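Local coordinates for putative aspartyl-tRNA synthetase (Leishmania major, PDB 6OD8), which probably catalyses the ATP-dependent attachment of L-aspartate to tRNA(Asp), as a class II aminoacyl-tRNA synthetase of the cytoplasm, at residues S274-L277 with Y278-M281; T507-K510 with E511-D514. One frame throughout, in Å; residues are numbered along the deposited sequence.

Contact 1: S274-L277 with Y278-M281; sequences SPQL and YKQM. With EDO (1,2-ethanediol), chain G.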
ATOM      1  N   SER A 274       8.089   2.376  13.186  1.00 13.35           N
ATOM      2  CA  SER A 274       8.153   1.471  12.052  1.00 14.11           C
ATOM      3  C   SER A 274       7.398   0.213  12.440  1.00 13.75           C
ATOM      4  O   SER A 274       7.140  -0.001  13.628  1.00 14.96           O
ATOM      5  CB  SER A 274       9.608   1.140  11.683  1.00 24.39           C
ATOM      6  OG  SER A 274      10.038   0.044  12.443  1.00 22.18           O
ATOM      7  N   PRO A 275       7.036  -0.632  11.463  1.00 13.15           N
ATOM      8  CA  PRO A 275       6.335  -1.874  11.810  1.00 11.30           C
ATOM      9  C   PRO A 275       7.288  -2.989  12.235  1.00 15.64           C
ATOM     10  O   PRO A 275       6.894  -4.149  12.218  1.00 15.40           O
ATOM     11  CB  PRO A 275       5.598  -2.220  10.517  1.00 14.27           C
ATOM     12  CG  PRO A 275       6.571  -1.764   9.450  1.00 19.24           C
ATOM     13  CD  PRO A 275       7.188  -0.485  10.001  1.00 18.51           C
ATOM     14  N   GLN A 276       8.543  -2.658  12.572  1.00 15.60           N
ATOM     15  CA  GLN A 276       9.571  -3.667  12.859  1.00 15.22           C
ATOM     16  C   GLN A 276       9.089  -4.804  13.754  1.00 14.02           C
ATOM     17  O   GLN A 276       9.207  -5.976  13.407  1.00 18.52           O
ATOM     18  CB  GLN A 276      10.785  -3.001  13.520  1.00 13.81           C
ATOM     19  CG  GLN A 276      11.876  -3.995  13.924  1.00 18.44           C
ATOM     20  CD  GLN A 276      12.510  -4.636  12.706  1.00 20.56           C
ATOM     21  OE1 GLN A 276      12.817  -3.952  11.733  1.00 19.07           O
ATOM     22  NE2 GLN A 276      12.686  -5.943  12.741  1.00 21.25           N
ATOM     23  N   LEU A 277       8.578  -4.480  14.934  1.00 16.23           N
ATOM     24  CA  LEU A 277       8.217  -5.541  15.869  1.00 15.62           C
ATOM     25  C   LEU A 277       7.074  -6.405  15.327  1.00 17.56           C
ATOM     26  O   LEU A 277       7.124  -7.635  15.423  1.00 16.54           O
ATOM     27  CB  LEU A 277       7.838  -4.944  17.226  1.00 17.62           C
ATOM     28  CG  LEU A 277       8.817  -3.974  17.896  1.00 17.97           C
ATOM     29  CD1 LEU A 277       8.347  -3.729  19.330  1.00 23.31           C
ATOM     30  CD2 LEU A 277      10.250  -4.507  17.897  1.00 21.19           C
ATOM     31  N   TYR A 278       6.047  -5.781  14.741  1.00 14.92           N
ATOM     32  CA  TYR A 278       4.896  -6.541  14.243  1.00 13.54           C
ATOM     33  C   TYR A 278       5.270  -7.432  13.065  1.00 12.79           C
ATOM     34  O   TYR A 278       4.775  -8.560  12.963  1.00 16.41           O
ATOM     35  CB  TYR A 278       3.763  -5.587  13.851  1.00 15.46           C
ATOM     36  CG  TYR A 278       3.206  -4.886  15.055  1.00 17.09           C
ATOM     37  CD1 TYR A 278       2.488  -5.592  16.006  1.00 14.30           C
ATOM     38  CD2 TYR A 278       3.408  -3.521  15.256  1.00 22.18           C
ATOM     39  CE1 TYR A 278       2.000  -4.970  17.143  1.00 17.69           C
ATOM     40  CE2 TYR A 278       2.905  -2.893  16.396  1.00 16.70           C
ATOM     41  CZ  TYR A 278       2.218  -3.618  17.321  1.00 20.11           C
ATOM     42  OH  TYR A 278       1.731  -2.986  18.443  1.00 23.72           O
ATOM     43  N   LYS A 279       6.101  -6.941  12.138  1.00 11.70           N
ATOM     44  CA  LYS A 279       6.416  -7.798  11.000  1.00 11.48           C
ATOM     45  C   LYS A 279       7.188  -9.042  11.433  1.00 15.00           C
ATOM     46  O   LYS A 279       6.993 -10.115  10.855  1.00 17.52           O
ATOM     47  CB  LYS A 279       7.151  -7.028   9.896  1.00 12.72           C
ATOM     48  CG  LYS A 279       8.593  -6.535  10.220  1.00 16.34           C
ATOM     49  CD  LYS A 279       9.157  -5.801   8.993  1.00 16.00           C
ATOM     50  CE  LYS A 279      10.493  -5.154   9.347  1.00 15.68           C
ATOM     51  NZ  LYS A 279      11.276  -4.801   8.126  1.00 17.80           N
ATOM     52  N   GLN A 280       8.000  -8.960  12.496  1.00 13.05           N
ATOM     53  CA  GLN A 280       8.575 -10.189  13.032  1.00 14.41           C
ATOM     54  C   GLN A 280       7.519 -11.069  13.701  1.00 19.39           C
ATOM     55  O   GLN A 280       7.556 -12.301  13.578  1.00 13.37           O
ATOM     56  CB  GLN A 280       9.671  -9.863  14.050  1.00 15.10           C
ATOM     57  CG  GLN A 280      10.827  -9.076  13.505  1.00 16.58           C
ATOM     58  CD  GLN A 280      11.883  -8.881  14.598  1.00 16.44           C
ATOM     59  OE1 GLN A 280      12.104  -7.774  15.090  1.00 17.91           O
ATOM     60  NE2 GLN A 280      12.478  -9.979  15.026  1.00 15.25           N
ATOM     61  N   MET A 281       6.632 -10.472  14.498  1.00 13.11           N
ATOM     62  CA  MET A 281       5.647 -11.273  15.210  1.00 15.78           C
ATOM     63  C   MET A 281       4.735 -12.024  14.249  1.00 14.32           C
ATOM     64  O   MET A 281       4.318 -13.144  14.546  1.00 14.77           O
ATOM     65  CB  MET A 281       4.817 -10.374  16.130  1.00 17.13           C
ATOM     66  CG  MET A 281       5.700  -9.687  17.201  1.00 20.76           C
ATOM     67  SD  MET A 281       4.881  -8.295  18.051  1.00 21.24           S
ATOM     68  CE  MET A 281       3.658  -9.290  18.870  1.00 14.93           C
TER
HETATM   69  C1  EDO G 605       6.618  -0.923  17.585  1.00 28.81           C
HETATM   70  O1  EDO G 605       7.492   0.171  17.249  1.00 41.99           O
HETATM   71  C2  EDO G 605       6.064  -1.551  16.300  1.00 31.21           C
HETATM   72  O2  EDO G 605       7.119  -2.011  15.423  1.00 21.88           O
HETATM   73  O   HOH W   1      13.620  -3.966   9.091  1.00 19.93           O

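Contact 2: T507-K510 with E511-D514; sequences TPIK and EYVD. With FMT (formic acid), chain L.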
ATOM      1  N   THR A 507      10.896  -3.903  29.063  1.00 36.04           N
ATOM      2  CA  THR A 507       9.623  -3.873  29.788  1.00 41.78           C
ATOM      3  C   THR A 507       8.454  -3.342  28.960  1.00 31.76           C
ATOM      4  O   THR A 507       7.344  -3.880  29.108  1.00 47.02           O
ATOM      5  CB  THR A 507       9.728  -3.069  31.105  1.00 46.14           C
ATOM      6  OG1 THR A 507       9.965  -1.672  30.851  1.00 34.29           O
ATOM      7  CG2 THR A 507      10.826  -3.629  32.004  1.00 49.62           C
ATOM      8  N   PRO A 508       8.601  -2.335  28.093  1.00 35.52           N
ATOM      9  CA  PRO A 508       7.442  -1.892  27.312  1.00 41.88           C
ATOM     10  C   PRO A 508       7.078  -2.780  26.131  1.00 43.38           C
ATOM     11  O   PRO A 508       6.118  -2.452  25.427  1.00 46.84           O
ATOM     12  CB  PRO A 508       7.877  -0.506  26.818  1.00 43.33           C
ATOM     13  CG  PRO A 508       9.316  -0.640  26.658  1.00 46.04           C
ATOM     14  CD  PRO A 508       9.750  -1.441  27.856  1.00 40.03           C
ATOM     15  N   ILE A 509       7.791  -3.873  25.853  1.00 37.34           N
ATOM     16  CA  ILE A 509       7.428  -4.677  24.683  1.00 35.65           C
ATOM     17  C   ILE A 509       7.439  -6.168  24.996  1.00 26.53           C
ATOM     18  O   ILE A 509       8.009  -6.971  24.245  1.00 20.13           O
ATOM     19  CB  ILE A 509       8.346  -4.372  23.485  1.00 26.88           C
ATOM     20  CG1 ILE A 509       9.823  -4.497  23.882  1.00 27.92           C
ATOM     21  CG2 ILE A 509       8.016  -3.004  22.908  1.00 30.05           C
ATOM     22  CD1 ILE A 509      10.787  -4.306  22.712  1.00 27.80           C
ATOM     23  N   LYS A 510       6.805  -6.554  26.104  1.00 24.20           N
ATOM     24  CA  LYS A 510       6.823  -7.961  26.480  1.00 25.17           C
ATOM     25  C   LYS A 510       6.170  -8.849  25.421  1.00 18.83           C
ATOM     26  O   LYS A 510       6.566 -10.007  25.268  1.00 22.33           O
ATOM     27  CB  LYS A 510       6.160  -8.153  27.845  1.00 25.74           C
ATOM     28  CG  LYS A 510       4.678  -7.804  27.913  1.00 36.73           C
ATOM     29  CD  LYS A 510       4.126  -8.001  29.325  1.00 38.22           C
ATOM     30  CE  LYS A 510       2.614  -8.170  29.309  1.00 40.80           C
ATOM     31  NZ  LYS A 510       1.895  -6.960  28.819  1.00 36.50           N
ATOM     32  N   GLU A 511       5.173  -8.344  24.679  1.00 20.06           N
ATOM     33  CA  GLU A 511       4.469  -9.225  23.745  1.00 23.25           C
ATOM     34  C   GLU A 511       5.363  -9.620  22.572  1.00 22.65           C
ATOM     35  O   GLU A 511       5.281 -10.745  22.059  1.00 18.07           O
ATOM     36  CB  GLU A 511       3.188  -8.554  23.238  1.00 24.22           C
ATOM     37  CG  GLU A 511       2.098  -8.430  24.283  1.00 30.75           C
ATOM     38  CD  GLU A 511       2.092  -7.064  24.936  1.00 33.98           C
ATOM     39  OE1 GLU A 511       3.017  -6.269  24.664  1.00 36.67           O
ATOM     40  OE2 GLU A 511       1.163  -6.783  25.713  1.00 42.69           O
ATOM     41  N   TYR A 512       6.214  -8.705  22.124  1.00 19.47           N
ATOM     42  CA  TYR A 512       7.152  -9.023  21.057  1.00 16.03           C
ATOM     43  C   TYR A 512       8.096 -10.154  21.482  1.00 19.80           C
ATOM     44  O   TYR A 512       8.259 -11.150  20.765  1.00 20.74           O
ATOM     45  CB  TYR A 512       7.901  -7.743  20.688  1.00 17.12           C
ATOM     46  CG  TYR A 512       9.180  -7.868  19.910  1.00 15.31           C
ATOM     47  CD1 TYR A 512       9.161  -8.054  18.533  1.00 15.05           C
ATOM     48  CD2 TYR A 512      10.420  -7.738  20.543  1.00 19.59           C
ATOM     49  CE1 TYR A 512      10.305  -8.135  17.813  1.00 19.08           C
ATOM     50  CE2 TYR A 512      11.583  -7.804  19.818  1.00 17.90           C
ATOM     51  CZ  TYR A 512      11.524  -7.997  18.448  1.00 20.97           C
ATOM     52  OH  TYR A 512      12.689  -8.082  17.706  1.00 20.66           O
ATOM     53  N   VAL A 513       8.706 -10.023  22.658  1.00 17.90           N
ATOM     54  CA  VAL A 513       9.562 -11.093  23.185  1.00 17.74           C
ATOM     55  C   VAL A 513       8.758 -12.388  23.324  1.00 22.09           C
ATOM     56  O   VAL A 513       9.198 -13.466  22.904  1.00 20.27           O
ATOM     57  CB  VAL A 513      10.176 -10.673  24.534  1.00 25.69           C
ATOM     58  CG1 VAL A 513      10.999 -11.814  25.117  1.00 27.39           C
ATOM     59  CG2 VAL A 513      11.037  -9.402  24.385  1.00 21.88           C
ATOM     60  N   ASP A 514       7.551 -12.290  23.889  1.00 24.73           N
ATOM     61  CA  ASP A 514       6.694 -13.459  24.071  1.00 25.00           C
ATOM     62  C   ASP A 514       6.365 -14.150  22.750  1.00 21.06           C
ATOM     63  O   ASP A 514       6.099 -15.362  22.739  1.00 22.78           O
ATOM     64  CB  ASP A 514       5.389 -13.051  24.759  1.00 27.86           C
ATOM     65  CG  ASP A 514       5.554 -12.840  26.245  1.00 36.07           C
ATOM     66  OD1 ASP A 514       6.658 -13.120  26.778  1.00 35.85           O
ATOM     67  OD2 ASP A 514       4.572 -12.383  26.874  1.00 40.77           O
TER
HETATM   68  C   FMT L 610       4.957  -5.131  21.207  1.00 45.02           C
HETATM   69  O1  FMT L 610       3.863  -5.308  20.642  1.00 36.69           O
HETATM   70  O2  FMT L 610       5.299  -5.634  22.295  1.00 34.22           O
HETATM   71  O   HOH W   2       3.504  -3.798  25.974  1.00 31.81           O

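Contact 1: S274-L277 with Y278-M281
Gln276 and Gln280, one helical turn apart in the first turns of helix 276-283, join their side-chain amides: NE2 of Gln276 donates to OE1 of Gln280 over 3.0 Å in a nearly straight bond (170° at the hydrogen). The acceptor lies in the amide plane of Gln276, but the donor stands above the carbonyl plane of Gln280 and not on a lone pair. The two amide planes are turned 67° against each other. Gln276 gets there by a detour. Its CB leaves the backbone pointing away from the next turn; CG anti to the backbone N (chi1 177°) and a bend at chi2 then bring the amide back to Gln280. Gln280 instead reaches out extended beyond CG.

OE1 of Gln276 faces Lys279. Lys279 holds CG between its backbone N and carbonyl carbon, 3.3 Å from the backbone O of Gln276; from there the extended chain passes obliquely across Gln276, with CE 3.5 Å from OE1. A water joins the ends, donating to Gln276 OE1 and accepting from Lys279 NZ, while the ammonium makes its salt bridge with Asp315.

Before the helix, Ser274 OG accepts from Gln276 N at 3.1 Å, forming an ST turn, and Pro275, the N-cap residue, accepts from Lys279 N through its backbone O. An ethanediol, probably from crystallisation, accepts from Leu277 N on O2 and donates a hydrogen bond to Ser274 O. Its C2 lies 3.4 Å from CE2 of Tyr278, whose hydroxyl is hydrogen-bonded to the backbone O of Pro558 of the second subunit.

Both ends of the Gln276 amide are thus engaged, which should restrict its rotation and distinguishes its N and O ends. Because Gln280 OE1 also meets Tyr512 OH and its NE2 meets His523, this helix start is tied into a buried polar network of the class II synthetase domain.

Contact 2: T507-K510 with E511-D514
Ile509 occupies the N-cap position and Lys510 opens the short helix 510-514, whose single turn is closed by Asp514 N donating to Lys510 O at 2.8 Å. The bond from Tyr512 N to Ile509 O is weak, at 3.3 Å and bent to 123°; the same N-H also meets O2 of a formic acid molecule, probably from the crystallisation liquor.

Among the side chains, Lys510 and Glu511 form a salt bridge between sequence neighbours. NZ approaches OE2 from above the carboxylate plane, 3.2 Å away, after a turn in the lysine chain at chi4 (-64°). Glu511 bends at chi2, and a water lies within hydrogen-bonding distance of both its OE1 and Pro508 O. On another side of the turn, Ile509 and Tyr512 run side by side in the same direction, with CD1 of Ile509 packed 4.1 Å from ring atom CD2 of Tyr512. The far end of the tyrosine meets helix 276-283, where Gln280 is the partner of its hydroxyl, and its ring meets Phe516 edge to face.

Asp514 forms its salt bridge with Arg517. The turn consequently divides its chemistry: an ion pair involving the exposed Lys510, and an apolar pair anchored by the buried Tyr512.

Although their centres lie about 12 Å apart, the two helix starts pack directly against each other within the class II synthetase domain. Tyr512 is the main connector: its OH is probably hydrogen-bonded to Gln280 OE1 at 2.7 Å, its ring atom CD1 packs against Leu277 CB, and Met281 SD touches its CA. Leu277 CD1 also rests on Ile509 CG2, making the junction mainly apolar around one polar bond. Contact 1 is the buried partner, dominated by neutral amides and a lysine held by strand 310-319; contact 2 is only partly buried and carries an ion pair on its more exposed side. Both reach the second subunit, whose Trp209 packs on Met281 and Asp514.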